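Local coordinates for protein elongation factor G (Thermus thermophilus, PDB 2DY1) that binds GTP with a magnesium ion and probably acts as a GTPase in the elongation phase of translation, at residues Asp99-Ala104 with Leu127-Val132. Numbering follows the deposited sequence.
Sequences DAALVA and LPRMVV
A101 and R129 illustrate how two parallel strands share a buried seam: A101 N donates to P128 O at 2.9 Å, and A101 O accepts the N-H of M130 at 3.0 Å, so A101 bonds to the residues before and after R129. V103 repeats the pattern, its N-H going to M130 O and its carbonyl taking V132 N from above the carbonyl plane. R129 is worth following outward. Its CB lies 4.1 Å from A101 O, and CG, set anti to the carbonyl carbon (chi1 -84°), touches A101 CB at 4.0 Å; the chain then bends away, and NE and NH2 grip L127 O edge-on, at 2.8 Å from NE, while NH1 pairs with E123 and W119 adds a cation-pi contact. An alanine here would probably leave L127 O without both guanidinium donors and E123 without this salt-bridge partner. On the opposite face L102 CD1 slots between M130 CG and V132 CG1, 3.8 and 3.7 Å away, under helix 261-271. Helix 113-124, which links the two strands and covers the A101, V103 and R129 face, completes the right-handed beta-alpha-beta crossover of the P-loop GTPase fold, in which the side chain of A104 lies beside those of S20 and K22, two GTP-binding residues.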
loop_
_atom_site.group_PDB
_atom_site.type_symbol
_atom_site.label_atom_id
_atom_site.label_comp_id
_atom_site.label_asym_id
_atom_site.label_seq_id
_atom_site.Cartn_x
_atom_site.Cartn_y
_atom_site.Cartn_z
ATOM N N ASP A 99 3.397 -4.889 -18.105
ATOM C CA ASP A 99 2.319 -5.126 -19.051
ATOM C C ASP A 99 1.625 -6.466 -18.782
ATOM O O ASP A 99 0.664 -6.825 -19.481
ATOM C CB ASP A 99 2.845 -5.093 -20.496
ATOM C CG ASP A 99 3.455 -3.752 -20.863
ATOM O OD1 ASP A 99 3.056 -2.732 -20.268
ATOM O OD2 ASP A 99 4.336 -3.728 -21.760
ATOM N N ALA A 100 2.096 -7.202 -17.774
ATOM C CA ALA A 100 1.496 -8.495 -17.411
ATOM C C ALA A 100 1.980 -8.854 -16.020
ATOM O O ALA A 100 3.020 -8.356 -15.575
ATOM C CB ALA A 100 1.914 -9.584 -18.390
ATOM N N ALA A 101 1.217 -9.714 -15.343
ATOM C CA ALA A 101 1.587 -10.155 -14.006
ATOM C C ALA A 101 1.875 -11.655 -14.012
ATOM O O ALA A 101 1.109 -12.430 -14.571
ATOM C CB ALA A 101 0.456 -9.870 -13.042
ATOM N N LEU A 102 3.003 -12.047 -13.426
ATOM C CA LEU A 102 3.364 -13.459 -13.268
ATOM C C LEU A 102 3.089 -13.663 -11.786
ATOM O O LEU A 102 3.739 -13.047 -10.940
ATOM C CB LEU A 102 4.848 -13.685 -13.575
ATOM C CG LEU A 102 5.404 -15.081 -13.236
ATOM C CD1 LEU A 102 4.612 -16.185 -14.007
ATOM C CD2 LEU A 102 6.899 -15.156 -13.626
ATOM N N VAL A 103 2.139 -14.531 -11.471
ATOM C CA VAL A 103 1.707 -14.721 -10.090
ATOM C C VAL A 103 2.211 -16.042 -9.543
ATOM O O VAL A 103 1.788 -17.093 -9.993
ATOM C CB VAL A 103 0.142 -14.675 -10.031
ATOM C CG1 VAL A 103 -0.344 -14.727 -8.590
ATOM C CG2 VAL A 103 -0.382 -13.388 -10.740
ATOM N N ALA A 104 3.137 -15.978 -8.578
ATOM C CA ALA A 104 3.697 -17.184 -7.972
ATOM C C ALA A 104 2.708 -17.714 -6.954
ATOM O O ALA A 104 2.131 -16.953 -6.167
ATOM C CB ALA A 104 5.017 -16.872 -7.262
ATOM N N LEU A 127 -4.395 -6.059 -16.737
ATOM C CA LEU A 127 -3.249 -6.871 -17.085
ATOM C C LEU A 127 -3.451 -8.359 -17.257
ATOM O O LEU A 127 -4.158 -8.977 -16.479
ATOM C CB LEU A 127 -2.162 -6.740 -16.004
ATOM C CG LEU A 127 -1.611 -5.344 -15.693
ATOM C CD1 LEU A 127 -0.437 -5.508 -14.686
ATOM C CD2 LEU A 127 -1.144 -4.654 -16.963
ATOM N N PRO A 128 -2.810 -8.947 -18.277
ATOM C CA PRO A 128 -2.884 -10.389 -18.514
ATOM C C PRO A 128 -2.198 -11.004 -17.284
ATOM O O PRO A 128 -1.335 -10.367 -16.654
ATOM C CB PRO A 128 -2.014 -10.590 -19.743
ATOM C CG PRO A 128 -2.276 -9.304 -20.528
ATOM C CD PRO A 128 -2.203 -8.257 -19.438
ATOM N N ARG A 129 -2.569 -12.232 -16.944
ATOM C CA ARG A 129 -1.986 -12.917 -15.799
ATOM C C ARG A 129 -1.603 -14.345 -16.166
ATOM O O ARG A 129 -2.293 -15.010 -16.946
ATOM C CB ARG A 129 -2.977 -12.969 -14.629
ATOM C CG ARG A 129 -3.004 -11.720 -13.735
ATOM C CD ARG A 129 -4.443 -11.378 -13.383
ATOM N NE ARG A 129 -5.076 -10.816 -14.581
ATOM C CZ ARG A 129 -6.377 -10.854 -14.830
ATOM N NH1 ARG A 129 -7.209 -11.430 -13.966
ATOM N NH2 ARG A 129 -6.841 -10.326 -15.954
ATOM N N MET A 130 -0.470 -14.790 -15.633
ATOM C CA MET A 130 0.025 -16.159 -15.813
ATOM C C MET A 130 0.366 -16.585 -14.386
ATOM O O MET A 130 0.719 -15.745 -13.571
ATOM C CB MET A 130 1.290 -16.164 -16.695
ATOM C CG MET A 130 2.175 -17.386 -16.622
ATOM S SD MET A 130 3.675 -17.090 -17.644
ATOM C CE MET A 130 2.888 -17.134 -19.235
ATOM N N VAL A 131 0.214 -17.869 -14.076
ATOM C CA VAL A 131 0.525 -18.386 -12.740
ATOM C C VAL A 131 1.739 -19.277 -12.836
ATOM O O VAL A 131 1.879 -20.022 -13.806
ATOM C CB VAL A 131 -0.629 -19.289 -12.217
ATOM C CG1 VAL A 131 -0.222 -20.010 -10.922
ATOM C CG2 VAL A 131 -1.881 -18.449 -11.974
ATOM N N VAL A 132 2.630 -19.203 -11.848
ATOM C CA VAL A 132 3.756 -20.135 -11.802
ATOM C C VAL A 132 3.664 -20.834 -10.446
ATOM O O VAL A 132 3.622 -20.195 -9.398
ATOM C CB VAL A 132 5.162 -19.453 -12.022
ATOM C CG1 VAL A 132 5.410 -18.324 -11.048
ATOM C CG2 VAL A 132 6.259 -20.519 -11.918
#